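Local structure of lipoprotein (7ADK) at residues Tyr633-Phe644 / Asn657-Asn667. The protein is a mycoplasma lipoprotein of the DUF31 peptidase family and, as a member of clan PA, probably cleaves proteins with a chymotrypsin-like protease domain. Numbering follows the deposited sequence.
Sequences YIVGYPTAYKDF and NKKYDFSLWIN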
ATOM      1  N   TYR B 633     -15.461  10.493 -10.163  1.00 63.06           N
ATOM      2  CA  TYR B 633     -15.310   9.059 -10.305  1.00 63.06           C
ATOM      3  C   TYR B 633     -14.511   8.408  -9.163  1.00 63.06           C
ATOM      4  O   TYR B 633     -13.486   7.786  -9.409  1.00 63.06           O
ATOM      5  CB  TYR B 633     -14.928   8.623 -11.751  1.00 63.06           C
ATOM      6  CG  TYR B 633     -14.106   9.539 -12.611  1.00 63.06           C
ATOM      7  CD1 TYR B 633     -14.708  10.554 -13.361  1.00 63.06           C
ATOM      8  CD2 TYR B 633     -12.733   9.337 -12.703  1.00 63.06           C
ATOM      9  CE1 TYR B 633     -13.919  11.426 -14.133  1.00 63.06           C
ATOM     10  CE2 TYR B 633     -11.945  10.273 -13.378  1.00 63.06           C
ATOM     11  CZ  TYR B 633     -12.525  11.355 -14.055  1.00 63.06           C
ATOM     12  OH  TYR B 633     -11.749  12.388 -14.499  1.00 63.06           O
ATOM     13  N   ILE B 634     -14.980   8.519  -7.899  1.00 60.47           N
ATOM     14  CA  ILE B 634     -14.681   7.462  -6.897  1.00 60.47           C
ATOM     15  C   ILE B 634     -15.559   6.312  -7.276  1.00 60.47           C
ATOM     16  O   ILE B 634     -16.648   6.093  -6.769  1.00 60.47           O
ATOM     17  CB  ILE B 634     -14.894   7.742  -5.397  1.00 60.47           C
ATOM     18  CG1 ILE B 634     -14.004   8.900  -4.987  1.00 60.47           C
ATOM     19  CG2 ILE B 634     -14.486   6.504  -4.561  1.00 60.47           C
ATOM     20  CD1 ILE B 634     -13.993   9.159  -3.479  1.00 60.47           C
ATOM     21  N   VAL B 635     -15.049   5.622  -8.249  1.00 61.08           N
ATOM     22  CA  VAL B 635     -15.615   4.446  -8.845  1.00 61.08           C
ATOM     23  C   VAL B 635     -14.448   3.638  -9.318  1.00 61.08           C
ATOM     24  O   VAL B 635     -13.329   4.134  -9.455  1.00 61.08           O
ATOM     25  CB  VAL B 635     -16.547   4.754 -10.021  1.00 61.08           C
ATOM     26  CG1 VAL B 635     -17.884   5.357  -9.600  1.00 61.08           C
ATOM     27  CG2 VAL B 635     -15.903   5.748 -10.955  1.00 61.08           C
ATOM     28  N   GLY B 636     -14.711   2.375  -9.579  1.00 59.36           N
ATOM     29  CA  GLY B 636     -13.662   1.472  -9.971  1.00 59.36           C
ATOM     30  C   GLY B 636     -12.830   1.041  -8.784  1.00 59.36           C
ATOM     31  O   GLY B 636     -12.403   1.824  -7.940  1.00 59.36           O
ATOM     32  N   TYR B 637     -12.554  -0.248  -8.779  1.00 54.32           N
ATOM     33  CA  TYR B 637     -11.575  -0.851  -7.908  1.00 54.32           C
ATOM     34  C   TYR B 637     -10.577  -1.588  -8.800  1.00 54.32           C
ATOM     35  O   TYR B 637     -10.863  -2.698  -9.251  1.00 54.32           O
ATOM     36  CB  TYR B 637     -12.284  -1.744  -6.890  1.00 54.32           C
ATOM     37  CG  TYR B 637     -13.336  -1.072  -6.029  1.00 54.32           C
ATOM     38  CD1 TYR B 637     -14.650  -0.918  -6.510  1.00 54.32           C
ATOM     39  CD2 TYR B 637     -13.046  -0.745  -4.696  1.00 54.32           C
ATOM     40  CE1 TYR B 637     -15.681  -0.495  -5.653  1.00 54.32           C
ATOM     41  CE2 TYR B 637     -14.076  -0.333  -3.835  1.00 54.32           C
ATOM     42  CZ  TYR B 637     -15.400  -0.226  -4.302  1.00 54.32           C
ATOM     43  OH  TYR B 637     -16.403   0.065  -3.436  1.00 54.32           O
ATOM     44  N   PRO B 638      -9.433  -0.999  -9.151  1.00 54.82           N
ATOM     45  CA  PRO B 638      -8.384  -1.742  -9.819  1.00 54.82           C
ATOM     46  C   PRO B 638      -7.762  -2.756  -8.857  1.00 54.82           C
ATOM     47  O   PRO B 638      -7.773  -2.562  -7.644  1.00 54.82           O
ATOM     48  CB  PRO B 638      -7.401  -0.690 -10.307  1.00 54.82           C
ATOM     49  CG  PRO B 638      -7.570   0.455  -9.320  1.00 54.82           C
ATOM     50  CD  PRO B 638      -9.018   0.359  -8.868  1.00 54.82           C
ATOM     51  N   THR B 639      -7.174  -3.823  -9.379  1.00 58.06           N
ATOM     52  CA  THR B 639      -6.335  -4.715  -8.571  1.00 58.06           C
ATOM     53  C   THR B 639      -5.186  -3.942  -7.929  1.00 58.06           C
ATOM     54  O   THR B 639      -4.625  -3.022  -8.522  1.00 58.06           O
ATOM     55  CB  THR B 639      -5.767  -5.870  -9.395  1.00 58.06           C
ATOM     56  OG1 THR B 639      -5.092  -5.390 -10.534  1.00 58.06           O
ATOM     57  CG2 THR B 639      -6.855  -6.838  -9.846  1.00 58.06           C
ATOM     58  N   ALA B 640      -4.807  -4.305  -6.707  1.00 60.59           N
ATOM     59  CA  ALA B 640      -3.793  -3.579  -5.948  1.00 60.59           C
ATOM     60  C   ALA B 640      -2.342  -3.758  -6.463  1.00 60.59           C
ATOM     61  O   ALA B 640      -1.424  -3.150  -5.922  1.00 60.59           O
ATOM     62  CB  ALA B 640      -3.960  -3.966  -4.481  1.00 60.59           C
ATOM     63  N   TYR B 641      -2.098  -4.545  -7.515  1.00 65.66           N
ATOM     64  CA  TYR B 641      -0.748  -4.846  -8.003  1.00 65.66           C
ATOM     65  C   TYR B 641       0.039  -3.605  -8.460  1.00 65.66           C
ATOM     66  O   TYR B 641       1.225  -3.483  -8.152  1.00 65.66           O
ATOM     67  CB  TYR B 641      -0.830  -5.902  -9.114  1.00 65.66           C
ATOM     68  CG  TYR B 641       0.531  -6.369  -9.597  1.00 65.66           C
ATOM     69  CD1 TYR B 641       1.323  -7.187  -8.771  1.00 65.66           C
ATOM     70  CD2 TYR B 641       1.021  -5.958 -10.851  1.00 65.66           C
ATOM     71  CE1 TYR B 641       2.612  -7.572  -9.183  1.00 65.66           C
ATOM     72  CE2 TYR B 641       2.313  -6.335 -11.265  1.00 65.66           C
ATOM     73  CZ  TYR B 641       3.116  -7.133 -10.426  1.00 65.66           C
ATOM     74  OH  TYR B 641       4.376  -7.472 -10.805  1.00 65.66           O
ATOM     75  N   LYS B 642      -0.613  -2.643  -9.131  1.00 66.07           N
ATOM     76  CA  LYS B 642       0.015  -1.373  -9.565  1.00 66.07           C
ATOM     77  C   LYS B 642      -0.270  -0.175  -8.646  1.00 66.07           C
ATOM     78  O   LYS B 642      -0.005   0.972  -8.998  1.00 66.07           O
ATOM     79  CB  LYS B 642      -0.267  -1.094 -11.052  1.00 66.07           C
ATOM     80  CG  LYS B 642       0.176  -2.275 -11.932  1.00 66.07           C
ATOM     81  CD  LYS B 642       0.422  -1.904 -13.399  1.00 66.07           C
ATOM     82  CE  LYS B 642       1.751  -1.162 -13.580  1.00 66.07           C
ATOM     83  NZ  LYS B 642       2.006  -0.867 -15.008  1.00 66.07           N
ATOM     84  N   ASP B 643      -0.773  -0.414  -7.437  1.00 65.64           N
ATOM     85  CA  ASP B 643      -0.981   0.608  -6.411  1.00 65.64           C
ATOM     86  C   ASP B 643       0.354   1.096  -5.827  1.00 65.64           C
ATOM     87  O   ASP B 643       0.953   0.467  -4.955  1.00 65.64           O
ATOM     88  CB  ASP B 643      -1.939   0.043  -5.347  1.00 65.64           C
ATOM     89  CG  ASP B 643      -2.329   1.024  -4.240  1.00 65.64           C
ATOM     90  OD1 ASP B 643      -1.645   2.059  -4.083  1.00 65.64           O
ATOM     91  OD2 ASP B 643      -3.338   0.739  -3.559  1.00 65.64           O
ATOM     92  N   PHE B 644       0.826   2.230  -6.340  1.00 62.70           N
ATOM     93  CA  PHE B 644       2.121   2.837  -6.034  1.00 62.70           C
ATOM     94  C   PHE B 644       2.167   3.665  -4.743  1.00 62.70           C
ATOM     95  O   PHE B 644       3.230   4.154  -4.363  1.00 62.70           O
ATOM     96  CB  PHE B 644       2.543   3.675  -7.245  1.00 62.70           C
ATOM     97  CG  PHE B 644       1.565   4.742  -7.695  1.00 62.70           C
ATOM     98  CD1 PHE B 644       0.659   4.475  -8.737  1.00 62.70           C
ATOM     99  CD2 PHE B 644       1.608   6.018  -7.112  1.00 62.70           C
ATOM    100  CE1 PHE B 644      -0.165   5.497  -9.226  1.00 62.70           C
ATOM    101  CE2 PHE B 644       0.784   7.036  -7.605  1.00 62.70           C
ATOM    102  CZ  PHE B 644      -0.092   6.779  -8.667  1.00 62.70           C
ATOM    103  N   ASN B 657      -0.291  -9.168  -2.940  1.00 69.30           N
ATOM    104  CA  ASN B 657      -0.474  -7.949  -3.746  1.00 69.30           C
ATOM    105  C   ASN B 657      -1.510  -8.152  -4.865  1.00 69.30           C
ATOM    106  O   ASN B 657      -2.430  -7.352  -5.018  1.00 69.30           O
ATOM    107  CB  ASN B 657       0.906  -7.553  -4.333  1.00 69.30           C
ATOM    108  CG  ASN B 657       1.137  -6.063  -4.510  1.00 69.30           C
ATOM    109  OD1 ASN B 657       0.443  -5.218  -3.970  1.00 69.30           O
ATOM    110  ND2 ASN B 657       2.151  -5.701  -5.256  1.00 69.30           N
ATOM    111  N   LYS B 658      -1.331  -9.226  -5.653  1.00 68.20           N
ATOM    112  CA  LYS B 658      -2.143  -9.554  -6.832  1.00 68.20           C
ATOM    113  C   LYS B 658      -3.379 -10.398  -6.522  1.00 68.20           C
ATOM    114  O   LYS B 658      -4.448 -10.112  -7.055  1.00 68.20           O
ATOM    115  CB  LYS B 658      -1.252 -10.177  -7.929  1.00 68.20           C
ATOM    116  CG  LYS B 658      -0.778 -11.623  -7.689  1.00 68.20           C
ATOM    117  CD  LYS B 658       0.111 -12.110  -8.845  1.00 68.20           C
ATOM    118  CE  LYS B 658       0.305 -13.634  -8.844  1.00 68.20           C
ATOM    119  NZ  LYS B 658       1.216 -14.107  -7.775  1.00 68.20           N
ATOM    120  N   LYS B 659      -3.255 -11.429  -5.680  1.00 71.83           N
ATOM    121  CA  LYS B 659      -4.336 -12.367  -5.328  1.00 71.83           C
ATOM    122  C   LYS B 659      -5.357 -11.687  -4.420  1.00 71.83           C
ATOM    123  O   LYS B 659      -4.966 -11.047  -3.445  1.00 71.83           O
ATOM    124  CB  LYS B 659      -3.749 -13.607  -4.627  1.00 71.83           C
ATOM    125  CG  LYS B 659      -3.099 -14.634  -5.566  1.00 71.83           C
ATOM    126  CD  LYS B 659      -4.137 -15.453  -6.350  1.00 71.83           C
ATOM    127  CE  LYS B 659      -3.457 -16.636  -7.054  1.00 71.83           C
ATOM    128  NZ  LYS B 659      -4.431 -17.506  -7.764  1.00 71.83           N
ATOM    129  N   TYR B 660      -6.649 -11.857  -4.706  1.00 78.16           N
ATOM    130  CA  TYR B 660      -7.770 -11.440  -3.844  1.00 78.16           C
ATOM    131  C   TYR B 660      -7.793  -9.948  -3.403  1.00 78.16           C
ATOM    132  O   TYR B 660      -8.602  -9.618  -2.530  1.00 78.16           O
ATOM    133  CB  TYR B 660      -7.896 -12.416  -2.632  1.00 78.16           C
ATOM    134  CG  TYR B 660      -8.515 -13.801  -2.818  1.00 78.16           C
ATOM    135  CD1 TYR B 660      -9.110 -14.219  -4.029  1.00 78.16           C
ATOM    136  CD2 TYR B 660      -8.591 -14.647  -1.689  1.00 78.16           C
ATOM    137  CE1 TYR B 660      -9.796 -15.449  -4.093  1.00 78.16           C
ATOM    138  CE2 TYR B 660      -9.269 -15.880  -1.754  1.00 78.16           C
ATOM    139  CZ  TYR B 660      -9.886 -16.282  -2.958  1.00 78.16           C
ATOM    140  OH  TYR B 660     -10.574 -17.453  -3.028  1.00 78.16           O
ATOM    141  N   ASP B 661      -6.982  -9.024  -3.958  1.00 68.15           N
ATOM    142  CA  ASP B 661      -6.869  -7.660  -3.392  1.00 68.15           C
ATOM    143  C   ASP B 661      -6.887  -6.458  -4.356  1.00 68.15           C
ATOM    144  O   ASP B 661      -6.337  -6.475  -5.459  1.00 68.15           O
ATOM    145  CB  ASP B 661      -5.700  -7.565  -2.398  1.00 68.15           C
ATOM    146  CG  ASP B 661      -6.001  -6.645  -1.208  1.00 68.15           C
ATOM    147  OD1 ASP B 661      -7.120  -6.083  -1.126  1.00 68.15           O
ATOM    148  OD2 ASP B 661      -5.113  -6.509  -0.342  1.00 68.15           O
ATOM    149  N   PHE B 662      -7.538  -5.384  -3.892  1.00 54.30           N
ATOM    150  CA  PHE B 662      -8.008  -4.241  -4.672  1.00 54.30           C
ATOM    151  C   PHE B 662      -7.875  -2.915  -3.913  1.00 54.30           C
ATOM    152  O   PHE B 662      -7.756  -2.871  -2.689  1.00 54.30           O
ATOM    153  CB  PHE B 662      -9.466  -4.444  -5.098  1.00 54.30           C
ATOM    154  CG  PHE B 662      -9.749  -5.685  -5.908  1.00 54.30           C
ATOM    155  CD1 PHE B 662      -9.924  -5.594  -7.294  1.00 54.30           C
ATOM    156  CD2 PHE B 662      -9.911  -6.926  -5.272  1.00 54.30           C
ATOM    157  CE1 PHE B 662     -10.232  -6.738  -8.045  1.00 54.30           C
ATOM    158  CE2 PHE B 662     -10.193  -8.075  -6.023  1.00 54.30           C
ATOM    159  CZ  PHE B 662     -10.354  -7.979  -7.411  1.00 54.30           C
ATOM    160  N   SER B 663      -7.930  -1.810  -4.663  1.00 54.48           N
ATOM    161  CA  SER B 663      -7.817  -0.418  -4.188  1.00 54.48           C
ATOM    162  C   SER B 663      -9.103   0.379  -4.452  1.00 54.48           C
ATOM    163  O   SER B 663      -9.821   0.052  -5.382  1.00 54.48           O
ATOM    164  CB  SER B 663      -6.677   0.291  -4.912  1.00 54.48           C
ATOM    165  OG  SER B 663      -5.461  -0.407  -4.808  1.00 54.48           O
ATOM    166  N   LEU B 664      -9.399   1.442  -3.696  1.00 55.39           N
ATOM    167  CA  LEU B 664     -10.529   2.364  -3.919  1.00 55.39           C
ATOM    168  C   LEU B 664     -10.099   3.595  -4.736  1.00 55.39           C
ATOM    169  O   LEU B 664     -10.019   4.707  -4.221  1.00 55.39           O
ATOM    170  CB  LEU B 664     -11.147   2.738  -2.559  1.00 55.39           C
ATOM    171  CG  LEU B 664     -12.385   3.663  -2.632  1.00 55.39           C
ATOM    172  CD1 LEU B 664     -13.675   2.892  -2.824  1.00 55.39           C
ATOM    173  CD2 LEU B 664     -12.512   4.457  -1.347  1.00 55.39           C
ATOM    174  N   TRP B 665      -9.782   3.398  -6.017  1.00 54.79           N
ATOM    175  CA  TRP B 665      -9.275   4.455  -6.907  1.00 54.79           C
ATOM    176  C   TRP B 665     -10.298   5.586  -7.137  1.00 54.79           C
ATOM    177  O   TRP B 665     -11.505   5.417  -7.030  1.00 54.79           O
ATOM    178  CB  TRP B 665      -8.756   3.850  -8.219  1.00 54.79           C
ATOM    179  CG  TRP B 665      -7.509   4.445  -8.810  1.00 54.79           C
ATOM    180  CD1 TRP B 665      -7.446   5.466  -9.688  1.00 54.79           C
ATOM    181  CD2 TRP B 665      -6.118   4.047  -8.599  1.00 54.79           C
ATOM    182  NE1 TRP B 665      -6.138   5.731 -10.006  1.00 54.79           N
ATOM    183  CE2 TRP B 665      -5.275   4.917  -9.335  1.00 54.79           C
ATOM    184  CE3 TRP B 665      -5.480   3.018  -7.885  1.00 54.79           C
ATOM    185  CZ2 TRP B 665      -3.886   4.845  -9.292  1.00 54.79           C
ATOM    186  CZ3 TRP B 665      -4.080   2.918  -7.846  1.00 54.79           C
ATOM    187  CH2 TRP B 665      -3.282   3.845  -8.522  1.00 54.79           C
ATOM    188  N   ILE B 666      -9.779   6.773  -7.397  1.00 57.24           N
ATOM    189  CA  ILE B 666     -10.448   8.077  -7.358  1.00 57.24           C
ATOM    190  C   ILE B 666     -10.034   8.890  -8.588  1.00 57.24           C
ATOM    191  O   ILE B 666      -9.525   8.349  -9.555  1.00 57.24           O
ATOM    192  CB  ILE B 666     -10.300   8.697  -5.923  1.00 57.24           C
ATOM    193  CG1 ILE B 666     -10.817  10.136  -5.682  1.00 57.24           C
ATOM    194  CG2 ILE B 666      -8.940   8.506  -5.252  1.00 57.24           C
ATOM    195  CD1 ILE B 666     -10.848  10.578  -4.213  1.00 57.24           C
ATOM    196  N   ASN B 667     -10.291  10.183  -8.573  1.00 62.33           N
ATOM    197  CA  ASN B 667     -10.020  11.191  -9.581  1.00 62.33           C
ATOM    198  C   ASN B 667      -9.571  12.435  -8.815  1.00 62.33           C
ATOM    199  O   ASN B 667     -10.413  13.224  -8.373  1.00 62.33           O
ATOM    200  CB  ASN B 667     -11.349  11.390 -10.301  1.00 62.33           C
ATOM    201  CG  ASN B 667     -11.307  12.427 -11.386  1.00 62.33           C
ATOM    202  OD1 ASN B 667     -10.342  12.548 -12.121  1.00 62.33           O
ATOM    203  ND2 ASN B 667     -12.380  13.157 -11.589  1.00 62.33           N
TER
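Ser663 OG donates a hydrogen bond to Asp643 OD2 at 2.7 Å, meeting the carboxylate on its anti side and 33° out of its plane. In Asp643 a chi1 of -176°, with CG anti to the backbone N, places the carboxylate where OD2 can accept from the serine, while its other oxygen, OD1, takes the amide of Tyr645. Both carboxylate oxygens of this buried acid therefore have donors, and a small hydroxyl side chain suits the partner because it brings a donor close to the main chain.

Beside this pair the backbones are joined by Ala640 N to Asp661 O, 2.9 Å and nearly straight at N-H, and by Ser663 N to Pro638 O, 3.1 Å, the donor facing the carbonyl head-on. These two bonds flank Thr639 and Phe662, a non-hydrogen-bonded antiparallel pair forming a single beta bridge. The bridge ties together two loop segments that precede and follow helix 651-655 in the sequence, within the peptidase family region. Outside the pair, Thr639 OG1 bonds Gly756 O, and Phe662 and Tyr637 both touch Asn289 of strand 289-293.

Pro638 has no amide hydrogen needing an acceptor here, and its compact apolar ring packs on the indole: CG meets Trp665 CE3 at 3.6 Å, the two side chains crossing at about a right angle. The indole is large enough to reach farther, its CH2 meeting Phe644 CE1 at 3.6 Å with the rings oblique. Leu664 CD1 lies alongside the Tyr637 ring near CE2; the hydroxyl of Tyr637 bonds Leu287 O. Branched Ile634 and Ile666 run side by side, CG1 to CG1 3.5 Å. Finally, the Asn667 amide stacks over one face of the Tyr633 ring, planes 21° apart, with a weak bond from Tyr633 OH to Asn667 OD1.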